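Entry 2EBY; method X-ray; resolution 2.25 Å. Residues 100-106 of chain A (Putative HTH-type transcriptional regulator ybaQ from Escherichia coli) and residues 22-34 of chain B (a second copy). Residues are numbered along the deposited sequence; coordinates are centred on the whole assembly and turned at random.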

# COMPACT_ATOMS: atom_id res chain seq x y z
N GLU A 100 -9.52 -0.79 26.49
CA GLU A 100 -8.85 -1.12 27.73
C GLU A 100 -8.23 0.13 28.32
O GLU A 100 -8.46 0.46 29.49
CB GLU A 100 -7.76 -2.15 27.47
CG GLU A 100 -8.28 -3.55 27.22
CD GLU A 100 -7.20 -4.48 26.72
OE1 GLU A 100 -7.36 -5.71 26.87
OE2 GLU A 100 -6.20 -3.98 26.17
N TYR A 101 -7.45 0.84 27.50
CA TYR A 101 -6.79 2.06 27.95
C TYR A 101 -7.75 3.07 28.55
O TYR A 101 -7.51 3.60 29.63
CB TYR A 101 -6.04 2.72 26.79
CG TYR A 101 -5.40 4.03 27.21
CD1 TYR A 101 -4.29 4.04 28.06
CD2 TYR A 101 -5.94 5.25 26.81
CE1 TYR A 101 -3.74 5.24 28.51
CE2 TYR A 101 -5.39 6.45 27.25
CZ TYR A 101 -4.30 6.44 28.10
OH TYR A 101 -3.77 7.62 28.56
N LEU A 102 -8.84 3.36 27.85
CA LEU A 102 -9.81 4.33 28.35
C LEU A 102 -10.39 3.88 29.69
O LEU A 102 -10.66 4.71 30.55
CB LEU A 102 -10.93 4.55 27.34
CG LEU A 102 -10.52 5.30 26.07
CD1 LEU A 102 -11.75 5.52 25.21
CD2 LEU A 102 -9.88 6.63 26.43
N ALA A 103 -10.58 2.58 29.85
CA ALA A 103 -11.12 2.07 31.11
C ALA A 103 -10.12 2.42 32.20
O ALA A 103 -10.48 3.03 33.21
CB ALA A 103 -11.32 0.58 31.03
N ARG A 104 -8.87 2.04 31.99
CA ARG A 104 -7.82 2.32 32.96
C ARG A 104 -7.68 3.81 33.25
O ARG A 104 -7.57 4.21 34.41
CB ARG A 104 -6.48 1.76 32.47
CG ARG A 104 -6.14 0.40 33.06
CD ARG A 104 -4.98 -0.31 32.35
NE ARG A 104 -3.76 0.50 32.23
CZ ARG A 104 -3.55 1.37 31.25
NH1 ARG A 104 -4.47 1.56 30.31
NH2 ARG A 104 -2.41 2.06 31.21
N ARG A 105 -7.71 4.63 32.20
CA ARG A 105 -7.58 6.07 32.37
C ARG A 105 -8.66 6.68 33.26
O ARG A 105 -8.37 7.58 34.06
CB ARG A 105 -7.60 6.78 31.00
CG ARG A 105 -7.38 8.28 31.10
CD ARG A 105 -7.22 8.95 29.74
NE ARG A 105 -8.47 9.07 29.00
CZ ARG A 105 -8.59 9.70 27.84
NH1 ARG A 105 -7.52 10.28 27.29
NH2 ARG A 105 -9.76 9.78 27.23
N GLU A 106 -9.89 6.21 33.12
CA GLU A 106 -10.99 6.74 33.92
C GLU A 106 -10.84 6.42 35.40
O GLU A 106 -11.35 7.15 36.25
CB GLU A 106 -12.33 6.21 33.42
CG GLU A 106 -12.49 6.32 31.92
CD GLU A 106 -13.91 6.60 31.48
OE1 GLU A 106 -14.84 6.00 32.07
OE2 GLU A 106 -14.09 7.41 30.55
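Chain B 22-34: PLDLKINELAELL

The contact between the two copies has an apolar centre built around the aromatic ring of Y101(A), and it reaches a polar edge at R105(A) and E29(B). On chain A the whole stretch is one turn and more of a longer helix. On chain B the chain leaves a weakly bonded helical turn at P22(B) and L23(B), passes through D24(B) and L25(B), and enters a second helix that runs from I27(B) to L34(B). The axes of the two helices come no closer than 12.1 Å, and their N-to-C directions make an angle of 124°, so the helices run more against each other than together, yet far from antiparallel. At such a spacing the backbones do not touch, and long side chains must bridge the gap.

Y101(A), with the largest area covered by the other stretch, is the main bridge. The CA of Y101(A) lies 7.9 Å from the CA of L33(B), and the CA-to-CB bond of each residue points toward the other chain. CB of Y101(A) meets CD2 of L33(B) at 3.5 Å, a close apolar contact near the root of the side chain. With chi1 at t (177°), the ring extends along chain B, where its CE2 packs 3.8 Å from CD1 of L25(B). L25(B) and L33(B) are both buried, and their branched aliphatic ends suit a place beside an aromatic ring, where they need no polar partner. A second apolar pair lies nearby: L102(A) sets out sideways, but its end comes nearer, and its CD1 lies 4.1 Å from CD2 of L23(B), a looser contact between two partly exposed leucines.

The tyrosine also carries the contact from apolar to polar. While its ring lies among leucines, its OH reaches OE2 of E29(B) at 2.4 Å, a very short hydrogen bond in which the hydroxyl is the donor; the oxygen sits at the ring edge, near its plane. E29(B) is well placed for this, one turn before L33(B) on the same helix and likewise directed toward chain A. Its carboxylate serves its own chain too: OE1 accepts a hydrogen bond of 2.7 Å from N of K26(B), the N-cap residue, and so satisfies a backbone amide at the start of the helix.

R105(A), one turn after Y101(A), completes the polar edge. Its side chain, t at chi1 and chi2 and then turned at chi3 (p, 74°), brings NH1 to 3.1 Å from OE1 of E29(B) in a salt bridge. The guanidinium also binds the end of the preceding helical turn: NH1 and NH2 donate to O of D24(B) at 2.9 and 3.0 Å, and NH2 makes a weak bond of 3.2 Å to O of L23(B). D24(B) has left helical geometry with positive phi in a Schellman motif, and a planar cation with several N-H groups is well suited to carbonyls gathered there. All these oxygens lie at the guanidinium edge, near its plane.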

# COMPACT_ATOMS: atom_id res chain seq x y z
N PRO B 22 -13.38 12.32 19.17
CA PRO B 22 -14.57 11.83 19.88
C PRO B 22 -14.22 11.16 21.21
O PRO B 22 -14.98 11.25 22.17
CB PRO B 22 -15.17 10.84 18.89
CG PRO B 22 -14.76 11.42 17.54
CD PRO B 22 -13.33 11.79 17.79
N LEU B 23 -13.06 10.50 21.26
CA LEU B 23 -12.64 9.80 22.47
C LEU B 23 -11.80 10.64 23.43
O LEU B 23 -11.39 10.14 24.49
CB LEU B 23 -11.88 8.53 22.10
CG LEU B 23 -12.63 7.51 21.24
CD1 LEU B 23 -11.72 6.35 20.87
CD2 LEU B 23 -13.86 7.01 22.00
N ASP B 24 -11.53 11.89 23.07
CA ASP B 24 -10.72 12.76 23.92
C ASP B 24 -9.39 12.06 24.17
O ASP B 24 -8.93 11.95 25.31
CB ASP B 24 -11.45 13.03 25.24
CG ASP B 24 -10.74 14.06 26.09
OD1 ASP B 24 -10.23 15.06 25.53
OD2 ASP B 24 -10.71 13.90 27.33
N LEU B 25 -8.79 11.58 23.09
CA LEU B 25 -7.52 10.88 23.17
C LEU B 25 -6.42 11.74 22.54
O LEU B 25 -6.61 12.29 21.46
CB LEU B 25 -7.64 9.55 22.43
CG LEU B 25 -6.49 8.56 22.53
CD1 LEU B 25 -6.35 8.07 23.98
CD2 LEU B 25 -6.73 7.39 21.60
N LYS B 26 -5.29 11.86 23.22
CA LYS B 26 -4.19 12.66 22.68
C LYS B 26 -3.27 11.85 21.78
O LYS B 26 -3.17 10.63 21.91
CB LYS B 26 -3.37 13.28 23.82
CG LYS B 26 -4.12 14.36 24.58
CD LYS B 26 -3.18 15.17 25.45
CE LYS B 26 -3.91 16.36 26.09
NZ LYS B 26 -4.98 15.93 27.04
N ILE B 27 -2.61 12.54 20.86
CA ILE B 27 -1.69 11.92 19.91
C ILE B 27 -0.60 11.12 20.61
O ILE B 27 -0.22 10.04 20.15
CB ILE B 27 -1.06 13.01 18.99
CG1 ILE B 27 -2.13 13.57 18.06
CG2 ILE B 27 0.09 12.42 18.18
CD1 ILE B 27 -1.66 14.63 17.09
N ASN B 28 -0.11 11.64 21.73
CA ASN B 28 0.93 10.97 22.48
C ASN B 28 0.42 9.69 23.15
O ASN B 28 1.15 8.71 23.28
CB ASN B 28 1.51 11.92 23.53
CG ASN B 28 3.00 12.08 23.40
OD1 ASN B 28 3.76 11.15 23.69
ND2 ASN B 28 3.44 13.25 22.95
N GLU B 29 -0.84 9.71 23.57
CA GLU B 29 -1.43 8.53 24.19
C GLU B 29 -1.58 7.44 23.13
O GLU B 29 -1.29 6.28 23.38
CB GLU B 29 -2.81 8.86 24.76
CG GLU B 29 -2.78 9.85 25.90
CD GLU B 29 -4.16 10.14 26.42
OE1 GLU B 29 -4.96 10.77 25.69
OE2 GLU B 29 -4.46 9.73 27.57
N LEU B 30 -2.03 7.84 21.94
CA LEU B 30 -2.19 6.89 20.85
C LEU B 30 -0.85 6.28 20.48
O LEU B 30 -0.75 5.07 20.28
CB LEU B 30 -2.80 7.59 19.63
CG LEU B 30 -2.93 6.71 18.38
CD1 LEU B 30 -3.81 5.49 18.68
CD2 LEU B 30 -3.52 7.52 17.26
N ALA B 31 0.18 7.11 20.38
CA ALA B 31 1.52 6.62 20.03
C ALA B 31 1.96 5.56 21.04
O ALA B 31 2.57 4.57 20.66
CB ALA B 31 2.53 7.77 20.00
N GLU B 32 1.65 5.78 22.31
CA GLU B 32 2.01 4.82 23.35
C GLU B 32 1.22 3.53 23.15
O GLU B 32 1.78 2.43 23.23
CB GLU B 32 1.69 5.40 24.73
CG GLU B 32 2.91 5.77 25.55
CD GLU B 32 2.53 6.46 26.85
OE1 GLU B 32 2.95 7.62 27.04
OE2 GLU B 32 1.81 5.85 27.68
N LEU B 33 -0.08 3.67 22.90
CA LEU B 33 -0.92 2.51 22.67
C LEU B 33 -0.38 1.73 21.46
O LEU B 33 -0.31 0.50 21.50
CB LEU B 33 -2.37 2.93 22.39
CG LEU B 33 -3.17 3.59 23.51
CD1 LEU B 33 -4.59 3.83 23.05
CD2 LEU B 33 -3.18 2.70 24.74
N LEU B 34 -0.00 2.46 20.41
CA LEU B 34 0.51 1.85 19.18
C LEU B 34 1.94 1.32 19.30
O LEU B 34 2.32 0.41 18.57
CB LEU B 34 0.44 2.86 18.03
CG LEU B 34 -0.94 3.30 17.52
CD1 LEU B 34 -0.78 4.51 16.64
CD2 LEU B 34 -1.61 2.16 16.75